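Local coordinates for chromosome-partitioning protein ParB (Caulobacter vibrioides, PDB 7BM8), which binds DNA at the replication origin and works in chromosome partition, with CTP gating its spreading along the DNA, at residues I41-P46 with A83-I88; L75-P80 with Q87-E92. All coordinates share one frame; numbering follows the deposited sequence.

Interactions 1 and 2 show how one short strand can serve two neighbours and lead straight into a nucleotide site. Strand 86-88 lies between strand 42-44, which it meets in parallel in interaction 1, and strand 74-78, which it meets antiparallel in interaction 2; the centres of the two contacts are about 6 Å apart. Along the chain 41-46 comes first, then 75-80, and both contacts end on the strand they share, with Gln87 and Ile88 in each. Everything falls within the ParB N-terminal domain. Beyond the shared strand the chain enters the CTP pocket, so the sheet and the nucleotide site are joined through a few consecutive residues.

Interaction 1 of 2, residues I41-P46 with A83-I88; sequences ILQRNP and AGEYQI
Ile88 N gives the shortest backbone bond here, 2.8 Å to Gln43 O, and the same oxygen lies 3.2 Å from Gln87 CA in a CA-H...O contact. Gln43 N in turn donates to Tyr86 O at 2.9 Å, and Tyr86 N to Ile41 O at 3.0 Å. On one face of the pair, Leu42 splits its branches: CD1 rests near Tyr86 CB, while CD2 meets Ile88 CG1 at 3.9 Å, the two side chains at about a right angle. Ile41 lies alongside Tyr86, and its CD1 reaches the ring edge in plane, 3.7 Å from CE2. On the other face the Glu85 chain runs out extended, bringing its carboxylate over Gln43 CB, 3.4 Å from OE1. Farther along, the amides of Asn45 and Gln87 stack with planes 19° apart; Asn45 CB lies 3.5 Å from Gln87 CD. Both groups leave their backbones with CG anti to N (chi1 -171° for Asn45), but the two amides pack without a hydrogen bond, the angle between Asn45 OD1 and Gln87 NE2 being poor; Gln87 OE1 is taken by Arg77 NE. Leu42 and Ile88 also cover Trp95 of helix 92-100. The arrangement is a parallel strand pair at the margin of a mixed sheet, with 42-44 an outermost strand within this chain.

Interaction 2 of 2, residues L75-P80 with Q87-E92; sequences LVRPSP and QIVAGE. With CTP (cytidine-5'-triphosphate), chain C.
A classic beta bulge interrupts the hairpin of strands 74-78 and 86-88, where Val89 and Ala90 together face Leu75. Leu75 O takes both amides from the same face of its plane, Val89 N at 2.8 Å and Ala90 N at 3.0 Å, and Leu75 N returns a bond to Ala90 O. Regular antiparallel pairing follows at Val76 and Ile88, a non-hydrogen-bonded pair, and then at Arg77 and Gln87, whose backbones exchange two bonds. The latter two residues are tied again through their side chains. Arg77 runs side by side with Gln87 and presents its guanidinium side-on: NE and NH2 each lie 2.8 Å from Gln87 OE1. That oxygen sits close to the guanidinium plane, and the two flat groups are only 25° apart; NH2 meets an OE1 lone pair, whereas NE is tilted from the amide plane. Arg77 CG lies between backbone N and carbonyl carbon (chi1 70°) and starts an extended chain that carries the group to Gln87. The Val89 side chain crosses that of Arg77 at about a right angle, CG2 lying 3.5 Å from the backbone Arg77 N, and Val89 CB packs on Leu75 CG. Past the bulge, Gly91, at the N-cap position of helix 92-100, donates its N to CTP O1G at 2.7 Å; Glu92 N adds a longer bond to the same gamma-phosphate oxygen. Arg77 NH1 meanwhile pairs with Asp115. Helix 115-127 covers Leu75 and Val89 through Ile121 and Val118, strand 105-110 flanks Val76, and helix 92-100 begins beside the triphosphate.

Interaction 1 of 2, residues I41-P46 with A83-I88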
ATOM      1  N   ILE A  41      -9.123 -12.247  20.174  1.00 49.99           N
ATOM      2  CA  ILE A  41     -10.309 -12.932  19.570  1.00 48.46           C
ATOM      3  C   ILE A  41     -10.251 -12.816  18.042  1.00 47.44           C
ATOM      4  O   ILE A  41     -11.299 -13.003  17.396  1.00 54.91           O
ATOM      5  CB  ILE A  41     -11.627 -12.378  20.150  1.00 46.88           C
ATOM      6  CG1 ILE A  41     -12.009 -11.019  19.556  1.00 49.50           C
ATOM      7  CG2 ILE A  41     -11.552 -12.323  21.670  1.00 44.27           C
ATOM      8  CD1 ILE A  41     -13.443 -10.620  19.814  1.00 55.29           C
ATOM      9  N   LEU A  42      -9.069 -12.542  17.487  1.00 49.29           N
ATOM     10  CA  LEU A  42      -8.825 -12.449  16.024  1.00 52.13           C
ATOM     11  C   LEU A  42      -7.903 -13.593  15.602  1.00 52.59           C
ATOM     12  O   LEU A  42      -6.950 -13.879  16.345  1.00 51.24           O
ATOM     13  CB  LEU A  42      -8.195 -11.092  15.695  1.00 57.35           C
ATOM     14  CG  LEU A  42      -9.140 -10.062  15.078  1.00 59.95           C
ATOM     15  CD1 LEU A  42     -10.182  -9.600  16.089  1.00 60.49           C
ATOM     16  CD2 LEU A  42      -8.361  -8.877  14.530  1.00 58.56           C
ATOM     17  N   GLN A  43      -8.180 -14.199  14.446  1.00 57.37           N
ATOM     18  CA  GLN A  43      -7.352 -15.277  13.843  1.00 58.13           C
ATOM     19  C   GLN A  43      -7.192 -15.015  12.341  1.00 55.46           C
ATOM     20  O   GLN A  43      -8.072 -14.355  11.748  1.00 48.02           O
ATOM     21  CB  GLN A  43      -7.987 -16.638  14.130  1.00 60.42           C
ATOM     22  CG  GLN A  43      -7.114 -17.822  13.740  1.00 67.69           C
ATOM     23  CD  GLN A  43      -5.785 -17.807  14.451  1.00 73.08           C
ATOM     24  OE1 GLN A  43      -4.727 -17.683  13.832  1.00 72.33           O
ATOM     25  NE2 GLN A  43      -5.834 -17.917  15.769  1.00 72.19           N
ATOM     26  N   ARG A  44      -6.094 -15.513  11.764  1.00 55.67           N
ATOM     27  CA  ARG A  44      -5.731 -15.355  10.327  1.00 60.12           C
ATOM     28  C   ARG A  44      -6.536 -16.344   9.476  1.00 61.89           C
ATOM     29  O   ARG A  44      -6.922 -17.406  10.000  1.00 74.50           O
ATOM     30  CB  ARG A  44      -4.231 -15.587  10.106  1.00 64.32           C
ATOM     31  CG  ARG A  44      -3.657 -16.774  10.873  1.00 70.39           C
ATOM     32  CD  ARG A  44      -2.209 -17.089  10.552  1.00 74.18           C
ATOM     33  NE  ARG A  44      -2.048 -18.341   9.821  1.00 74.48           N
ATOM     34  CZ  ARG A  44      -1.915 -18.457   8.503  1.00 74.40           C
ATOM     35  NH1 ARG A  44      -1.922 -17.389   7.720  1.00 71.46           N
ATOM     36  NH2 ARG A  44      -1.773 -19.658   7.966  1.00 78.79           N
ATOM     37  N   ASN A  45      -6.782 -15.997   8.211  1.00 59.73           N
ATOM     38  CA  ASN A  45      -7.249 -16.949   7.170  1.00 63.39           C
ATOM     39  C   ASN A  45      -6.013 -17.597   6.555  1.00 72.32           C
ATOM     40  O   ASN A  45      -5.171 -16.900   5.995  1.00 70.02           O
ATOM     41  CB  ASN A  45      -8.103 -16.266   6.101  1.00 64.57           C
ATOM     42  CG  ASN A  45      -8.772 -17.247   5.161  1.00 64.41           C
ATOM     43  OD1 ASN A  45      -8.756 -18.456   5.390  1.00 66.64           O
ATOM     44  ND2 ASN A  45      -9.371 -16.731   4.100  1.00 69.63           N
ATOM     45  N   PRO A  46      -5.846 -18.937   6.661  1.00 77.77           N
ATOM     46  CA  PRO A  46      -4.713 -19.619   6.031  1.00 78.37           C
ATOM     47  C   PRO A  46      -4.628 -19.384   4.511  1.00 77.36           C
ATOM     48  O   PRO A  46      -3.531 -19.357   3.988  1.00 67.29           O
ATOM     49  CB  PRO A  46      -4.963 -21.104   6.336  1.00 78.79           C
ATOM     50  CG  PRO A  46      -5.843 -21.089   7.570  1.00 76.95           C
ATOM     51  CD  PRO A  46      -6.710 -19.858   7.418  1.00 72.18           C
ATOM     52  N   ALA A  83     -16.539 -20.070  17.326  1.00 70.31           N
ATOM     53  CA  ALA A  83     -17.593 -19.148  17.813  1.00 68.01           C
ATOM     54  C   ALA A  83     -16.949 -17.926  18.478  1.00 73.22           C
ATOM     55  O   ALA A  83     -15.903 -18.091  19.134  1.00 83.65           O
ATOM     56  CB  ALA A  83     -18.512 -19.860  18.772  1.00 64.44           C
ATOM     57  N   GLY A  84     -17.554 -16.748  18.292  1.00 77.12           N
ATOM     58  CA  GLY A  84     -17.143 -15.468  18.904  1.00 71.39           C
ATOM     59  C   GLY A  84     -15.720 -15.068  18.545  1.00 68.44           C
ATOM     60  O   GLY A  84     -15.155 -14.223  19.262  1.00 74.79           O
ATOM     61  N   GLU A  85     -15.164 -15.642  17.473  1.00 71.52           N
ATOM     62  CA  GLU A  85     -13.832 -15.293  16.912  1.00 66.84           C
ATOM     63  C   GLU A  85     -14.052 -14.583  15.572  1.00 63.02           C
ATOM     64  O   GLU A  85     -15.139 -14.755  14.989  1.00 71.83           O
ATOM     65  CB  GLU A  85     -12.976 -16.549  16.746  1.00 67.22           C
ATOM     66  CG  GLU A  85     -11.505 -16.314  17.048  1.00 75.60           C
ATOM     67  CD  GLU A  85     -10.532 -17.323  16.461  1.00 76.16           C
ATOM     68  OE1 GLU A  85     -10.841 -17.897  15.400  1.00 69.11           O
ATOM     69  OE2 GLU A  85      -9.458 -17.523  17.062  1.00 92.04           O
ATOM     70  N   TYR A  86     -13.072 -13.808  15.109  1.00 59.80           N
ATOM     71  CA  TYR A  86     -13.120 -13.082  13.811  1.00 60.39           C
ATOM     72  C   TYR A  86     -11.925 -13.502  12.951  1.00 57.65           C
ATOM     73  O   TYR A  86     -10.789 -13.524  13.462  1.00 57.52           O
ATOM     74  CB  TYR A  86     -13.151 -11.571  14.048  1.00 57.74           C
ATOM     75  CG  TYR A  86     -14.381 -11.092  14.772  1.00 55.09           C
ATOM     76  CD1 TYR A  86     -15.596 -10.985  14.117  1.00 56.67           C
ATOM     77  CD2 TYR A  86     -14.340 -10.760  16.114  1.00 58.25           C
ATOM     78  CE1 TYR A  86     -16.735 -10.552  14.774  1.00 57.54           C
ATOM     79  CE2 TYR A  86     -15.470 -10.327  16.787  1.00 59.08           C
ATOM     80  CZ  TYR A  86     -16.674 -10.221  16.114  1.00 58.01           C
ATOM     81  OH  TYR A  86     -17.792  -9.792  16.770  1.00 65.81           O
ATOM     82  N   GLN A  87     -12.188 -13.844  11.688  1.00 56.99           N
ATOM     83  CA  GLN A  87     -11.147 -14.247  10.707  1.00 58.36           C
ATOM     84  C   GLN A  87     -10.729 -13.010   9.907  1.00 50.82           C
ATOM     85  O   GLN A  87     -11.594 -12.411   9.242  1.00 45.96           O
ATOM     86  CB  GLN A  87     -11.658 -15.357   9.787  1.00 61.41           C
ATOM     87  CG  GLN A  87     -10.545 -16.064   9.030  1.00 57.04           C
ATOM     88  CD  GLN A  87     -11.071 -16.898   7.890  1.00 56.99           C
ATOM     89  OE1 GLN A  87     -11.794 -16.412   7.023  1.00 57.05           O
ATOM     90  NE2 GLN A  87     -10.700 -18.167   7.877  1.00 65.03           N
ATOM     91  N   ILE A  88      -9.448 -12.648   9.977  1.00 53.57           N
ATOM     92  CA  ILE A  88      -8.890 -11.433   9.315  1.00 58.81           C
ATOM     93  C   ILE A  88      -9.013 -11.602   7.798  1.00 54.68           C
ATOM     94  O   ILE A  88      -8.425 -12.556   7.255  1.00 51.39           O
ATOM     95  CB  ILE A  88      -7.438 -11.174   9.764  1.00 61.19           C
ATOM     96  CG1 ILE A  88      -7.386 -10.781  11.242  1.00 60.77           C
ATOM     97  CG2 ILE A  88      -6.767 -10.133   8.879  1.00 61.44           C
ATOM     98  CD1 ILE A  88      -6.007 -10.836  11.842  1.00 65.82           C
TER

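Interaction 2 of 2, residues L75-P80 with Q87-E92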
ATOM      1  N   LEU A  75      -9.996  -5.348   8.576  1.00 55.95           N
ATOM      2  CA  LEU A  75     -11.232  -5.942   8.008  1.00 56.77           C
ATOM      3  C   LEU A  75     -11.277  -7.425   8.383  1.00 55.33           C
ATOM      4  O   LEU A  75     -10.304  -8.149   8.074  1.00 49.24           O
ATOM      5  CB  LEU A  75     -11.247  -5.747   6.489  1.00 58.50           C
ATOM      6  CG  LEU A  75     -12.494  -6.262   5.768  1.00 62.40           C
ATOM      7  CD1 LEU A  75     -13.770  -5.725   6.402  1.00 64.28           C
ATOM      8  CD2 LEU A  75     -12.445  -5.912   4.291  1.00 58.39           C
ATOM      9  N   VAL A  76     -12.371  -7.839   9.027  1.00 53.51           N
ATOM     10  CA  VAL A  76     -12.604  -9.228   9.521  1.00 56.46           C
ATOM     11  C   VAL A  76     -14.018  -9.663   9.125  1.00 57.92           C
ATOM     12  O   VAL A  76     -14.882  -8.784   8.972  1.00 55.18           O
ATOM     13  CB  VAL A  76     -12.418  -9.316  11.046  1.00 54.65           C
ATOM     14  CG1 VAL A  76     -11.023  -8.888  11.467  1.00 56.42           C
ATOM     15  CG2 VAL A  76     -13.478  -8.519  11.796  1.00 51.42           C
ATOM     16  N   ARG A  77     -14.227 -10.974   8.986  1.00 59.31           N
ATOM     17  CA  ARG A  77     -15.568 -11.616   8.954  1.00 57.86           C
ATOM     18  C   ARG A  77     -15.711 -12.478  10.203  1.00 57.56           C
ATOM     19  O   ARG A  77     -14.708 -12.921  10.765  1.00 54.65           O
ATOM     20  CB  ARG A  77     -15.746 -12.454   7.685  1.00 60.04           C
ATOM     21  CG  ARG A  77     -14.901 -13.719   7.633  1.00 63.09           C
ATOM     22  CD  ARG A  77     -15.221 -14.524   6.390  1.00 65.38           C
ATOM     23  NE  ARG A  77     -14.281 -15.611   6.160  1.00 65.52           N
ATOM     24  CZ  ARG A  77     -14.361 -16.482   5.158  1.00 70.93           C
ATOM     25  NH1 ARG A  77     -15.345 -16.402   4.276  1.00 74.57           N
ATOM     26  NH2 ARG A  77     -13.454 -17.436   5.042  1.00 75.20           N
ATOM     27  N   PRO A  78     -16.950 -12.740  10.681  1.00 55.56           N
ATOM     28  CA  PRO A  78     -17.159 -13.677  11.781  1.00 59.36           C
ATOM     29  C   PRO A  78     -16.517 -15.021  11.413  1.00 64.84           C
ATOM     30  O   PRO A  78     -16.697 -15.450  10.288  1.00 72.77           O
ATOM     31  CB  PRO A  78     -18.685 -13.789  11.910  1.00 57.97           C
ATOM     32  CG  PRO A  78     -19.210 -12.521  11.270  1.00 61.88           C
ATOM     33  CD  PRO A  78     -18.209 -12.162  10.189  1.00 59.17           C
ATOM     34  N   SER A  79     -15.765 -15.622  12.339  1.00 69.09           N
ATOM     35  CA  SER A  79     -14.986 -16.867  12.107  1.00 65.97           C
ATOM     36  C   SER A  79     -15.921 -17.962  11.599  1.00 64.49           C
ATOM     37  O   SER A  79     -16.991 -18.177  12.163  1.00 65.58           O
ATOM     38  CB  SER A  79     -14.245 -17.305  13.342  1.00 60.72           C
ATOM     39  OG  SER A  79     -13.759 -18.632  13.197  1.00 51.79           O
ATOM     40  N   PRO A  80     -15.558 -18.660  10.501  1.00 68.79           N
ATOM     41  CA  PRO A  80     -16.369 -19.764   9.989  1.00 70.68           C
ATOM     42  C   PRO A  80     -16.223 -21.063  10.802  1.00 71.03           C
ATOM     43  O   PRO A  80     -17.099 -21.902  10.712  1.00 74.34           O
ATOM     44  CB  PRO A  80     -15.840 -19.935   8.556  1.00 72.81           C
ATOM     45  CG  PRO A  80     -14.395 -19.489   8.624  1.00 70.10           C
ATOM     46  CD  PRO A  80     -14.365 -18.401   9.678  1.00 71.43           C
ATOM     47  N   GLN A  87     -12.188 -13.844  11.688  1.00 56.99           N
ATOM     48  CA  GLN A  87     -11.147 -14.247  10.707  1.00 58.36           C
ATOM     49  C   GLN A  87     -10.729 -13.010   9.907  1.00 50.82           C
ATOM     50  O   GLN A  87     -11.594 -12.411   9.242  1.00 45.96           O
ATOM     51  CB  GLN A  87     -11.658 -15.357   9.787  1.00 61.41           C
ATOM     52  CG  GLN A  87     -10.545 -16.064   9.030  1.00 57.04           C
ATOM     53  CD  GLN A  87     -11.071 -16.898   7.890  1.00 56.99           C
ATOM     54  OE1 GLN A  87     -11.794 -16.412   7.023  1.00 57.05           O
ATOM     55  NE2 GLN A  87     -10.700 -18.167   7.877  1.00 65.03           N
ATOM     56  N   ILE A  88      -9.448 -12.648   9.977  1.00 53.57           N
ATOM     57  CA  ILE A  88      -8.890 -11.433   9.315  1.00 58.81           C
ATOM     58  C   ILE A  88      -9.013 -11.602   7.798  1.00 54.68           C
ATOM     59  O   ILE A  88      -8.425 -12.556   7.255  1.00 51.39           O
ATOM     60  CB  ILE A  88      -7.438 -11.174   9.764  1.00 61.19           C
ATOM     61  CG1 ILE A  88      -7.386 -10.781  11.242  1.00 60.77           C
ATOM     62  CG2 ILE A  88      -6.767 -10.133   8.879  1.00 61.44           C
ATOM     63  CD1 ILE A  88      -6.007 -10.836  11.842  1.00 65.82           C
ATOM     64  N   VAL A  89      -9.759 -10.698   7.160  1.00 55.34           N
ATOM     65  CA  VAL A  89      -9.956 -10.640   5.682  1.00 57.23           C
ATOM     66  C   VAL A  89      -8.828  -9.792   5.082  1.00 54.65           C
ATOM     67  O   VAL A  89      -8.235 -10.231   4.081  1.00 56.61           O
ATOM     68  CB  VAL A  89     -11.345 -10.075   5.331  1.00 57.87           C
ATOM     69  CG1 VAL A  89     -11.566 -10.009   3.827  1.00 58.57           C
ATOM     70  CG2 VAL A  89     -12.456 -10.865   6.008  1.00 53.70           C
ATOM     71  N   ALA A  90      -8.552  -8.629   5.683  1.00 53.04           N
ATOM     72  CA  ALA A  90      -7.451  -7.712   5.305  1.00 53.43           C
ATOM     73  C   ALA A  90      -6.836  -7.094   6.564  1.00 50.84           C
ATOM     74  O   ALA A  90      -7.590  -6.468   7.331  1.00 50.31           O
ATOM     75  CB  ALA A  90      -7.968  -6.645   4.373  1.00 51.60           C
ATOM     76  N   GLY A  91      -5.526  -7.280   6.762  1.00 52.87           N
ATOM     77  CA  GLY A  91      -4.742  -6.628   7.832  1.00 63.46           C
ATOM     78  C   GLY A  91      -4.053  -7.609   8.772  1.00 67.00           C
ATOM     79  O   GLY A  91      -4.023  -7.326   9.985  1.00 68.72           O
ATOM     80  N   GLU A  92      -3.481  -8.699   8.251  1.00 69.72           N
ATOM     81  CA  GLU A  92      -2.774  -9.723   9.069  1.00 75.44           C
ATOM     82  C   GLU A  92      -1.498  -9.109   9.658  1.00 74.47           C
ATOM     83  O   GLU A  92      -1.247  -9.329  10.861  1.00 75.29           O
ATOM     84  CB  GLU A  92      -2.450 -10.968   8.239  1.00 84.31           C
ATOM     85  CG  GLU A  92      -1.979 -12.145   9.080  1.00 83.64           C
ATOM     86  CD  GLU A  92      -1.942 -13.484   8.361  1.00 86.47           C
ATOM     87  OE1 GLU A  92      -2.863 -13.757   7.567  1.00 95.89           O
ATOM     88  OE2 GLU A  92      -0.991 -14.251   8.598  1.00 90.46           O
TER
HETATM   89  N1  CTP C 301      -0.812   1.183   8.845  1.00 46.58           N
HETATM   90  C2  CTP C 301      -1.621   1.491   9.945  1.00 44.57           C
HETATM   91  N3  CTP C 301      -1.056   2.035  11.049  1.00 43.36           N
HETATM   92  C4  CTP C 301       0.263   2.267  11.090  1.00 51.41           C
HETATM   93  C5  CTP C 301       1.105   1.952   9.984  1.00 49.23           C
HETATM   94  C6  CTP C 301       0.534   1.412   8.895  1.00 46.09           C
HETATM   95  O2  CTP C 301      -2.838   1.265   9.877  1.00 46.03           O
HETATM   96  N4  CTP C 301       0.761   2.794  12.198  1.00 54.88           N
HETATM   97  C1' CTP C 301      -1.465   0.574   7.656  1.00 53.09           C
HETATM   98  C2' CTP C 301      -0.913   1.040   6.310  1.00 56.97           C
HETATM   99  O2' CTP C 301      -1.433   2.315   6.011  1.00 64.48           O
HETATM  100  C3' CTP C 301      -1.468  -0.073   5.413  1.00 61.94           C
HETATM  101  C4' CTP C 301      -1.376  -1.322   6.311  1.00 64.00           C
HETATM  102  O4' CTP C 301      -1.244  -0.816   7.668  1.00 61.39           O
HETATM  103  O3' CTP C 301      -2.815   0.189   5.041  1.00 61.03           O
HETATM  104  C5' CTP C 301      -0.247  -2.278   6.005  1.00 60.26           C
HETATM  105  O5' CTP C 301      -0.448  -2.833   4.679  1.00 58.73           O
HETATM  106  PA  CTP C 301       0.070  -4.294   4.267  1.00 58.13           P
HETATM  107  O1A CTP C 301      -0.721  -4.768   3.093  1.00 63.96           O
HETATM  108  O2A CTP C 301       1.557  -4.289   4.168  1.00 59.65           O
HETATM  109  O3A CTP C 301      -0.357  -5.170   5.534  1.00 56.25           O
HETATM  110  PB  CTP C 301      -1.827  -5.444   6.095  1.00 56.24           P
HETATM  111  O1B CTP C 301      -1.854  -5.088   7.540  1.00 66.85           O
HETATM  112  O2B CTP C 301      -2.796  -4.810   5.146  1.00 59.05           O
HETATM  113  O3B CTP C 301      -1.930  -7.034   5.965  1.00 69.92           O
HETATM  114  PG  CTP C 301      -2.390  -7.925   4.702  1.00109.02           P
HETATM  115  O1G CTP C 301      -3.792  -8.416   4.988  1.00102.78           O
HETATM  116  O2G CTP C 301      -2.332  -6.983   3.514  1.00 89.15           O
HETATM  117  O3G CTP C 301      -1.384  -9.048   4.621  1.00 94.63           O